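Local coordinates for phosphate-binding protein PstS (Borrelia burgdorferi, PDB 4N13), which binds inorganic phosphate with micromolar affinity and serves as the solute-binding component of the ABC transporter PstSACB, which imports phosphate, at residues 55-60 against 77-82; 68-73 against 225-230; 131-136 against 171-176. All coordinates share one frame; numbering follows the deposited sequence.

Contact 1 (55-60 against 77-82); sequences GLFNKI and QGAKET
F57, the last residue of helix 49-57, lays its ring against Q77 and A79, just where helix 72-76 gives way to strand 80-93, so two helix C-termini meet around one aromatic. Both helices finish in a Schellman motif: K59 takes positive phi after the first, with I60 N bonded to G55 O, and G78 does the same after the second. From F57 CB the side chain runs outward through CG; these two atoms meet nothing across the contact and lead to the ring, which, with CG anti to the carbonyl carbon (chi1 -71°), is thrown across the gap toward the other turn. Past CD1 and CD2, at the far end of the ring, CE1 lies near both Q77 CB and A79 CB, while CE2 meets Q77 CB alone at 4.1 Å. The tip, F57 CZ, makes the closest approach, 3.8 Å from Q77 CB. That methylene stands over one face, displaced toward the rim, and forms a CH-pi contact 4.1 Å from the ring centroid and 23° off its normal. The Q77 chain then bends at chi2, and its amide plane ends up 49° from the ring plane. The methyl of A79 comes from a different direction, at the ring edge and near its plane. Strand 223-230 adjoins both segments: its V229 is touched by L56 and A79, and N231, just past it, packs against F57. No hydrogen bond joins the two segments, and the contact is a small hydrophobic one, partly buried. Its second apolar touch is F57 CZ to A79 CB, 4.0 Å apart.

Contact 2 (68-73 against 225-230); sequences RDLTKE and NLIIVT
This is an apolar contact in which the loop leading from strand 63-66 to helix 72-76 lays L70 over I227 and V229, two residues on the same side of strand 223-230. L70 uses two parts of its side chain. Its branch carbon CG sits 4.0 Å from I227 CD1, the two chains crossing at a slant, while L70 CD2 runs tip to tip into the V229 methyls, 4.0 Å from CG2 and 4.1 Å from CG1. I227 can reach this far because chi1 (56°) wedges CG1 between the backbone N and the carbonyl carbon and the extended chi2 then carries CD1 outward, where it also comes within 3.7 Å of R68 O. That carbonyl has a polar partner in S66 OG. At the N-terminal end of the strand the link is wet: two waters span from D69 OD1 to the backbone of N225, one meeting its O at 2.7 Å and the other its N at 2.8 Å. D69 was modelled in two conformers, so these water bridges are doubtful. R68, also modelled twice, has its CB directed away from the strand; NH2 forms a salt bridge with E74 and a hydrogen bond with S50, close to S49 of the probable phosphate site. L70 lies among strand 223-230, I53 of helix 49-57, A79 just before strand 80-93, and E81 within it.

Contact 3 (131-136 against 171-176); sequences INRDSS and GEVIEK. With SO4 (sulfate ion), chain B; EDO (1,2-ethanediol), chain F.
R133 NH2 is held from two directions: it gives a hydrogen bond to sulfate O4 (2.9 Å, N-H...O 161°) and a salt bridge to the syn lone pair of D134 OD1 (3.1 Å), which lies 22° out of the guanidinium plane. R133 NH1 takes another sulfate oxygen, O1, at 2.8 Å, and this oxygen lies at the edge of the guanidinium, in its plane. Since NE is hydrogen-bonded to V167 O, the group is tied down on three sides and its rotation is largely fixed. The chain's first two torsions, with a bend at chi2, set the methylene CD against helix 170-179, 3.6 Å from V173 CG2, the two side chains meeting at about a right angle; a further bend at chi3 turns the guanidinium toward the sulfate. Further from the anion, I131 does the packing. Its tip CD1 presses on K176 CG at 3.7 Å, a slanting approach, before the lysine chain bends off. The axis of helix segment 171-176 runs 9.3 Å from that of strand 131-133, nearly antiparallel to it (171°). Strand 165-167, helix 170-179 and strand 183-188 form a beta-alpha-beta crossover over strand 129-133, which pairs parallel with both strands. The sulfate, also bonded by S139, probably marks the phosphate site in the cleft between the two lobes, to which S137, G138 and S139 are expected to contribute.

From the N terminus, the chain opens contact 1 at the end of helix 49-57, then opens contact 2 at residues 68-73 before contact 1 closes at 77-82, so these two cross. Contact 1 closes a short loop holding strand 63-66 and helix 72-76; contact 2 stays open until residues 225-230. Within that long excursion contact 3 closes, at 171-176, a loop that holds helix 138-151 and strand 165-167. Contacts 1 and 2 touch in the sheet, where T82 O and I228 N, 2.8 Å apart, probably form a hydrogen bond between strands 80-93 and 223-230. Contact 3 lies across the chain's centre, about 28 Å from contact 2 between centres, and ties helix to sheet there.

Contact 1 (55-60 against 77-82)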
loop_
_atom_site.group_PDB
_atom_site.type_symbol
_atom_site.label_atom_id
_atom_site.label_comp_id
_atom_site.label_asym_id
_atom_site.label_seq_id
_atom_site.Cartn_x
_atom_site.Cartn_y
_atom_site.Cartn_z
ATOM N N GLY A 55 -0.976 20.822 5.686
ATOM C CA GLY A 55 -1.951 21.779 5.195
ATOM C C GLY A 55 -3.241 21.750 6.011
ATOM O O GLY A 55 -3.869 22.776 6.236
ATOM N N LEU A 56 -3.654 20.569 6.449
ATOM C CA LEU A 56 -4.784 20.428 7.363
ATOM C C LEU A 56 -4.561 21.224 8.651
ATOM O O LEU A 56 -5.419 22.028 9.061
ATOM C CB LEU A 56 -5.008 18.949 7.684
ATOM C CG LEU A 56 -6.040 18.619 8.763
ATOM C CD1 LEU A 56 -7.450 18.914 8.268
ATOM C CD2 LEU A 56 -5.948 17.165 9.132
ATOM N N PHE A 57 -3.399 21.056 9.281
ATOM C CA PHE A 57 -3.136 21.741 10.534
ATOM C C PHE A 57 -3.053 23.253 10.352
ATOM O O PHE A 57 -3.334 24.005 11.289
ATOM C CB PHE A 57 -1.844 21.221 11.142
ATOM C CG PHE A 57 -1.929 19.820 11.688
ATOM C CD1 PHE A 57 -3.135 19.239 12.025
ATOM C CD2 PHE A 57 -0.788 19.095 11.881
ATOM C CE1 PHE A 57 -3.175 17.953 12.556
ATOM C CE2 PHE A 57 -0.830 17.833 12.402
ATOM C CZ PHE A 57 -2.018 17.265 12.736
ATOM N N ASN A 58 -2.661 23.692 9.156
ATOM C CA ASN A 58 -2.555 25.105 8.855
ATOM C C ASN A 58 -3.811 25.669 8.172
ATOM O O ASN A 58 -3.804 26.780 7.664
ATOM C CB ASN A 58 -1.278 25.382 8.041
ATOM C CG ASN A 58 -0.053 25.286 8.887
ATOM O OD1 ASN A 58 0.296 26.237 9.576
ATOM N ND2 ASN A 58 0.586 24.132 8.889
ATOM N N LYS A 59 -4.907 24.902 8.187
ATOM C CA LYS A 59 -6.219 25.383 7.723
ATOM C C LYS A 59 -6.253 25.657 6.235
ATOM O O LYS A 59 -7.132 26.357 5.755
ATOM C CB LYS A 59 -6.659 26.643 8.485
ATOM C CG LYS A 59 -6.523 26.533 9.961
ATOM C CD LYS A 59 -7.263 25.346 10.505
ATOM C CE LYS A 59 -7.309 25.377 12.024
ATOM N NZ LYS A 59 -8.135 24.280 12.595
ATOM N N ILE A 60 -5.316 25.083 5.497
ATOM C CA ILE A 60 -5.375 25.111 4.045
ATOM C C ILE A 60 -6.328 24.040 3.498
ATOM O O ILE A 60 -7.010 24.271 2.505
ATOM C CB ILE A 60 -3.954 24.938 3.466
ATOM C CG1 ILE A 60 -3.033 26.029 4.031
ATOM C CG2 ILE A 60 -3.958 24.960 1.938
ATOM C CD1 ILE A 60 -3.553 27.413 3.847
ATOM N N GLN A 77 -1.960 16.929 18.162
ATOM C CA GLN A 77 -2.478 18.144 17.536
ATOM C C GLN A 77 -3.927 17.987 17.110
ATOM O O GLN A 77 -4.490 18.888 16.503
ATOM C CB GLN A 77 -1.630 18.501 16.319
ATOM C CG GLN A 77 -0.248 19.015 16.646
ATOM C CD GLN A 77 -0.255 20.438 17.170
ATOM O OE1 GLN A 77 -1.243 21.172 17.035
ATOM N NE2 GLN A 77 0.857 20.841 17.756
ATOM N N GLY A 78 -4.537 16.852 17.419
ATOM C CA GLY A 78 -5.967 16.678 17.206
ATOM C C GLY A 78 -6.338 15.831 16.005
ATOM O O GLY A 78 -7.521 15.695 15.691
ATOM N N ALA A 79 -5.360 15.242 15.324
ATOM C CA ALA A 79 -5.670 14.486 14.109
ATOM C C ALA A 79 -6.462 13.245 14.455
ATOM O O ALA A 79 -6.185 12.577 15.441
ATOM C CB ALA A 79 -4.396 14.098 13.363
ATOM N N LYS A 80 -7.417 12.936 13.586
ATOM C CA LYS A 80 -8.227 11.732 13.686
ATOM C C LYS A 80 -8.262 11.090 12.313
ATOM O O LYS A 80 -8.226 11.788 11.315
ATOM C CB LYS A 80 -9.647 12.096 14.132
ATOM C CG LYS A 80 -9.728 12.583 15.570
ATOM C CD LYS A 80 -9.221 11.516 16.545
ATOM C CE LYS A 80 -10.312 10.982 17.462
ATOM N NZ LYS A 80 -10.783 11.987 18.450
ATOM N N GLU A 81 -8.326 9.768 12.264
ATOM C CA GLU A 81 -8.310 9.086 10.982
ATOM C C GLU A 81 -9.354 7.987 10.861
ATOM O O GLU A 81 -9.779 7.377 11.859
ATOM C CB GLU A 81 -6.915 8.536 10.697
ATOM C CG GLU A 81 -6.406 7.550 11.719
ATOM C CD GLU A 81 -6.569 6.128 11.258
ATOM O OE1 GLU A 81 -5.818 5.245 11.726
ATOM O OE2 GLU A 81 -7.433 5.897 10.397
ATOM N N THR A 82 -9.741 7.745 9.612
ATOM C CA THR A 82 -10.623 6.654 9.236
ATOM C C THR A 82 -10.055 6.038 7.973
ATOM O O THR A 82 -9.788 6.738 7.018
ATOM C CB THR A 82 -12.032 7.181 8.924
ATOM O OG1 THR A 82 -12.578 7.766 10.107
ATOM C CG2 THR A 82 -12.948 6.062 8.432
#

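Contact 2 (68-73 against 225-230)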
loop_
_atom_site.group_PDB
_atom_site.type_symbol
_atom_site.label_atom_id
_atom_site.label_comp_id
_atom_site.label_asym_id
_atom_site.label_seq_id
_atom_site.Cartn_x
_atom_site.Cartn_y
_atom_site.Cartn_z
ATOM N N ARG A 68 0.288 7.004 4.853
ATOM C CA ARG A 68 1.148 6.625 5.964
ATOM C C ARG A 68 0.462 6.868 7.284
ATOM O O ARG A 68 -0.415 7.738 7.395
ATOM C CB ARG A 68 2.453 7.411 5.935
ATOM C CG ARG A 68 2.309 8.893 6.254
ATOM C CD ARG A 68 3.503 9.398 7.053
ATOM N NE ARG A 68 3.525 10.853 7.195
ATOM C CZ ARG A 68 2.870 11.534 8.137
ATOM N NH1 ARG A 68 2.116 10.919 9.028
ATOM N NH2 ARG A 68 2.970 12.845 8.188
ATOM N N ASP A 69 0.875 6.104 8.286
ATOM C CA ASP A 69 0.283 6.209 9.605
ATOM C C ASP A 69 0.656 7.515 10.293
ATOM O O ASP A 69 1.758 8.028 10.172
ATOM C CB ASP A 69 0.673 5.016 10.486
ATOM C CG ASP A 69 -0.196 3.795 10.239
ATOM O OD1 ASP A 69 -0.335 3.388 9.064
ATOM O OD2 ASP A 69 -0.741 3.246 11.225
ATOM N N LEU A 70 -0.315 8.034 11.014
ATOM C CA LEU A 70 -0.174 9.253 11.799
ATOM C C LEU A 70 0.857 9.054 12.896
ATOM O O LEU A 70 1.036 7.957 13.440
ATOM C CB LEU A 70 -1.507 9.645 12.425
ATOM C CG LEU A 70 -2.640 10.023 11.468
ATOM C CD1 LEU A 70 -3.901 10.356 12.252
ATOM C CD2 LEU A 70 -2.281 11.187 10.558
ATOM N N THR A 71 1.529 10.137 13.238
ATOM C CA THR A 71 2.469 10.133 14.345
ATOM C C THR A 71 1.769 10.518 15.644
ATOM O O THR A 71 0.658 11.046 15.633
ATOM C CB THR A 71 3.589 11.127 14.120
ATOM O OG1 THR A 71 3.024 12.438 14.126
ATOM C CG2 THR A 71 4.300 10.852 12.798
ATOM N N LYS A 72 2.430 10.273 16.771
ATOM C CA LYS A 72 1.903 10.724 18.051
ATOM C C LYS A 72 1.750 12.241 18.080
ATOM O O LYS A 72 0.764 12.743 18.608
ATOM C CB LYS A 72 2.798 10.253 19.205
ATOM C CG LYS A 72 2.718 8.753 19.436
ATOM C CD LYS A 72 3.533 8.323 20.659
ATOM C CE LYS A 72 5.035 8.503 20.485
ATOM N NZ LYS A 72 5.596 7.626 19.421
ATOM N N GLU A 73 2.699 12.970 17.505
ATOM C CA GLU A 73 2.604 14.430 17.463
ATOM C C GLU A 73 1.343 14.854 16.726
ATOM O O GLU A 73 0.662 15.797 17.137
ATOM C CB GLU A 73 3.845 15.058 16.803
ATOM C CG GLU A 73 3.795 16.610 16.746
ATOM C CD GLU A 73 3.155 17.209 15.458
ATOM O OE1 GLU A 73 2.974 16.469 14.467
ATOM O OE2 GLU A 73 2.867 18.437 15.414
ATOM N N ASN A 225 -2.342 1.553 4.559
ATOM C CA ASN A 225 -3.722 1.901 4.866
ATOM C C ASN A 225 -3.966 3.340 4.421
ATOM O O ASN A 225 -3.300 4.264 4.900
ATOM C CB ASN A 225 -3.960 1.782 6.379
ATOM C CG ASN A 225 -3.962 0.341 6.890
ATOM O OD1 ASN A 225 -3.739 -0.593 6.156
ATOM N ND2 ASN A 225 -4.243 0.176 8.182
ATOM N N LEU A 226 -4.861 3.544 3.464
ATOM C CA LEU A 226 -5.175 4.892 2.989
ATOM C C LEU A 226 -6.240 5.472 3.903
ATOM O O LEU A 226 -7.311 4.877 4.071
ATOM C CB LEU A 226 -5.649 4.862 1.539
ATOM C CG LEU A 226 -4.536 4.988 0.484
ATOM C CD1 LEU A 226 -4.017 6.419 0.404
ATOM C CD2 LEU A 226 -3.373 4.072 0.785
ATOM N N ILE A 227 -5.931 6.616 4.497
ATOM C CA ILE A 227 -6.732 7.161 5.592
ATOM C C ILE A 227 -7.189 8.576 5.289
ATOM O O ILE A 227 -6.496 9.381 4.652
ATOM C CB ILE A 227 -5.983 7.130 6.959
ATOM C CG1 ILE A 227 -4.648 7.862 6.896
ATOM C CG2 ILE A 227 -5.809 5.702 7.432
ATOM C CD1 ILE A 227 -3.993 8.004 8.254
ATOM N N ILE A 228 -8.396 8.862 5.769
ATOM C CA ILE A 228 -9.003 10.178 5.773
ATOM C C ILE A 228 -8.676 10.796 7.122
ATOM O O ILE A 228 -9.001 10.224 8.165
ATOM C CB ILE A 228 -10.535 10.051 5.661
ATOM C CG1 ILE A 228 -10.920 9.403 4.333
ATOM C CG2 ILE A 228 -11.217 11.406 5.835
ATOM C CD1 ILE A 228 -12.323 8.841 4.323
ATOM N N VAL A 229 -8.046 11.953 7.091
ATOM C CA VAL A 229 -7.564 12.637 8.287
ATOM C C VAL A 229 -8.278 13.976 8.435
ATOM O O VAL A 229 -8.328 14.774 7.500
ATOM C CB VAL A 229 -6.032 12.855 8.238
ATOM C CG1 VAL A 229 -5.519 13.453 9.547
ATOM C CG2 VAL A 229 -5.307 11.549 7.920
ATOM N N THR A 230 -8.806 14.207 9.631
ATOM C CA THR A 230 -9.432 15.482 9.987
ATOM C C THR A 230 -8.884 15.953 11.305
ATOM O O THR A 230 -8.172 15.204 11.967
ATOM C CB THR A 230 -10.956 15.343 10.101
ATOM O OG1 THR A 230 -11.263 14.303 11.029
ATOM C CG2 THR A 230 -11.579 15.020 8.763
HETATM O O HOH W 1 -2.021 4.853 7.183
HETATM O O HOH W 2 -0.231 2.633 6.125
#

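Contact 3 (131-136 against 171-176)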
loop_
_atom_site.group_PDB
_atom_site.type_symbol
_atom_site.label_atom_id
_atom_site.label_comp_id
_atom_site.label_asym_id
_atom_site.label_seq_id
_atom_site.Cartn_x
_atom_site.Cartn_y
_atom_site.Cartn_z
ATOM N N ILE A 131 14.348 -10.258 -6.927
ATOM C CA ILE A 131 13.934 -9.329 -7.975
ATOM C C ILE A 131 13.346 -8.120 -7.262
ATOM O O ILE A 131 12.365 -8.240 -6.531
ATOM C CB ILE A 131 12.886 -9.969 -8.875
ATOM C CG1 ILE A 131 13.482 -11.221 -9.555
ATOM C CG2 ILE A 131 12.386 -8.976 -9.903
ATOM C CD1 ILE A 131 12.424 -12.173 -10.114
ATOM N N ASN A 132 13.998 -6.974 -7.414
ATOM C CA ASN A 132 13.582 -5.744 -6.764
ATOM C C ASN A 132 12.980 -4.781 -7.769
ATOM O O ASN A 132 13.166 -4.922 -8.970
ATOM C CB ASN A 132 14.779 -5.090 -6.071
ATOM C CG ASN A 132 14.378 -4.195 -4.903
ATOM O OD1 ASN A 132 13.219 -4.091 -4.545
ATOM N ND2 ASN A 132 15.362 -3.535 -4.306
ATOM N N ARG A 133 12.220 -3.826 -7.267
ATOM C CA ARG A 133 11.746 -2.713 -8.068
ATOM C C ARG A 133 12.738 -1.555 -8.063
ATOM O O ARG A 133 13.603 -1.457 -7.204
ATOM C CB ARG A 133 10.367 -2.236 -7.573
ATOM C CG ARG A 133 9.258 -3.196 -7.895
ATOM C CD ARG A 133 9.021 -3.359 -9.405
ATOM N NE ARG A 133 8.892 -2.068 -10.062
ATOM C CZ ARG A 133 7.797 -1.315 -10.065
ATOM N NH1 ARG A 133 6.684 -1.724 -9.491
ATOM N NH2 ARG A 133 7.810 -0.134 -10.643
ATOM N N ASP A 134 12.585 -0.682 -9.048
ATOM C CA ASP A 134 13.381 0.530 -9.150
ATOM C C ASP A 134 13.089 1.458 -7.966
ATOM O O ASP A 134 11.958 1.535 -7.475
ATOM C CB ASP A 134 13.075 1.217 -10.481
ATOM C CG ASP A 134 11.621 1.581 -10.626
ATOM O OD1 ASP A 134 10.761 0.671 -10.704
ATOM O OD2 ASP A 134 11.343 2.802 -10.666
ATOM N N SER A 135 14.116 2.158 -7.506
ATOM C CA SER A 135 14.029 2.893 -6.255
ATOM C C SER A 135 13.121 4.109 -6.332
ATOM O O SER A 135 12.733 4.649 -5.306
ATOM C CB SER A 135 15.422 3.306 -5.798
ATOM O OG SER A 135 16.021 4.138 -6.764
ATOM N N SER A 136 12.772 4.533 -7.540
ATOM C CA SER A 136 11.833 5.637 -7.719
ATOM C C SER A 136 10.365 5.224 -7.561
ATOM O O SER A 136 9.490 6.078 -7.450
ATOM C CB SER A 136 12.023 6.261 -9.105
ATOM O OG SER A 136 13.315 6.830 -9.246
ATOM N N GLY A 171 4.298 -5.834 -14.024
ATOM C CA GLY A 171 4.271 -6.865 -15.045
ATOM C C GLY A 171 5.639 -7.475 -15.283
ATOM O O GLY A 171 5.780 -8.691 -15.485
ATOM N N GLU A 172 6.674 -6.649 -15.227
ATOM C CA GLU A 172 8.022 -7.177 -15.378
ATOM C C GLU A 172 8.497 -7.996 -14.177
ATOM O O GLU A 172 9.297 -8.913 -14.358
ATOM C CB GLU A 172 9.042 -6.083 -15.712
ATOM C CG GLU A 172 10.439 -6.600 -16.028
ATOM C CD GLU A 172 10.494 -7.751 -17.013
ATOM O OE1 GLU A 172 9.609 -7.892 -17.884
ATOM O OE2 GLU A 172 11.468 -8.524 -16.899
ATOM N N VAL A 173 8.041 -7.698 -12.963
ATOM C CA VAL A 173 8.350 -8.608 -11.854
ATOM C C VAL A 173 7.822 -10.007 -12.167
ATOM O O VAL A 173 8.510 -11.001 -11.956
ATOM C CB VAL A 173 7.794 -8.125 -10.489
ATOM C CG1 VAL A 173 8.127 -9.163 -9.407
ATOM C CG2 VAL A 173 8.344 -6.788 -10.094
ATOM N N ILE A 174 6.594 -10.093 -12.658
ATOM C CA ILE A 174 6.002 -11.373 -12.999
ATOM C C ILE A 174 6.821 -12.074 -14.082
ATOM O O ILE A 174 7.151 -13.251 -13.948
ATOM C CB ILE A 174 4.528 -11.177 -13.424
ATOM C CG1 ILE A 174 3.687 -10.770 -12.220
ATOM C CG2 ILE A 174 3.972 -12.431 -14.043
ATOM C CD1 ILE A 174 2.296 -10.255 -12.596
ATOM N N GLU A 175 7.127 -11.363 -15.160
ATOM C CA GLU A 175 7.878 -11.989 -16.236
ATOM C C GLU A 175 9.256 -12.446 -15.781
ATOM O O GLU A 175 9.694 -13.559 -16.066
ATOM C CB GLU A 175 8.009 -11.061 -17.440
ATOM C CG GLU A 175 8.609 -11.783 -18.644
ATOM C CD GLU A 175 8.549 -10.968 -19.916
ATOM O OE1 GLU A 175 7.472 -10.946 -20.540
ATOM O OE2 GLU A 175 9.567 -10.346 -20.282
ATOM N N LYS A 176 9.942 -11.598 -15.035
ATOM C CA LYS A 176 11.275 -11.920 -14.565
ATOM C C LYS A 176 11.244 -13.129 -13.613
ATOM O O LYS A 176 12.101 -13.996 -13.674
ATOM C CB LYS A 176 11.917 -10.699 -13.882
ATOM C CG LYS A 176 13.375 -10.897 -13.482
ATOM C CD LYS A 176 14.335 -11.000 -14.657
ATOM C CE LYS A 176 14.487 -9.698 -15.414
ATOM N NZ LYS A 176 15.420 -9.851 -16.565
HETATM S S SO4 B . 4.509 1.267 -9.034
HETATM O O1 SO4 B . 4.427 -0.183 -8.882
HETATM O O2 SO4 B . 3.186 1.704 -9.447
HETATM O O3 SO4 B . 4.843 1.824 -7.740
HETATM O O4 SO4 B . 5.515 1.528 -10.039
HETATM C C1 EDO F . 18.918 -2.186 -4.935
HETATM O O1 EDO F . 17.673 -1.654 -4.461
HETATM C C2 EDO F . 18.728 -3.493 -5.704
HETATM O O2 EDO F . 18.076 -4.480 -4.899
#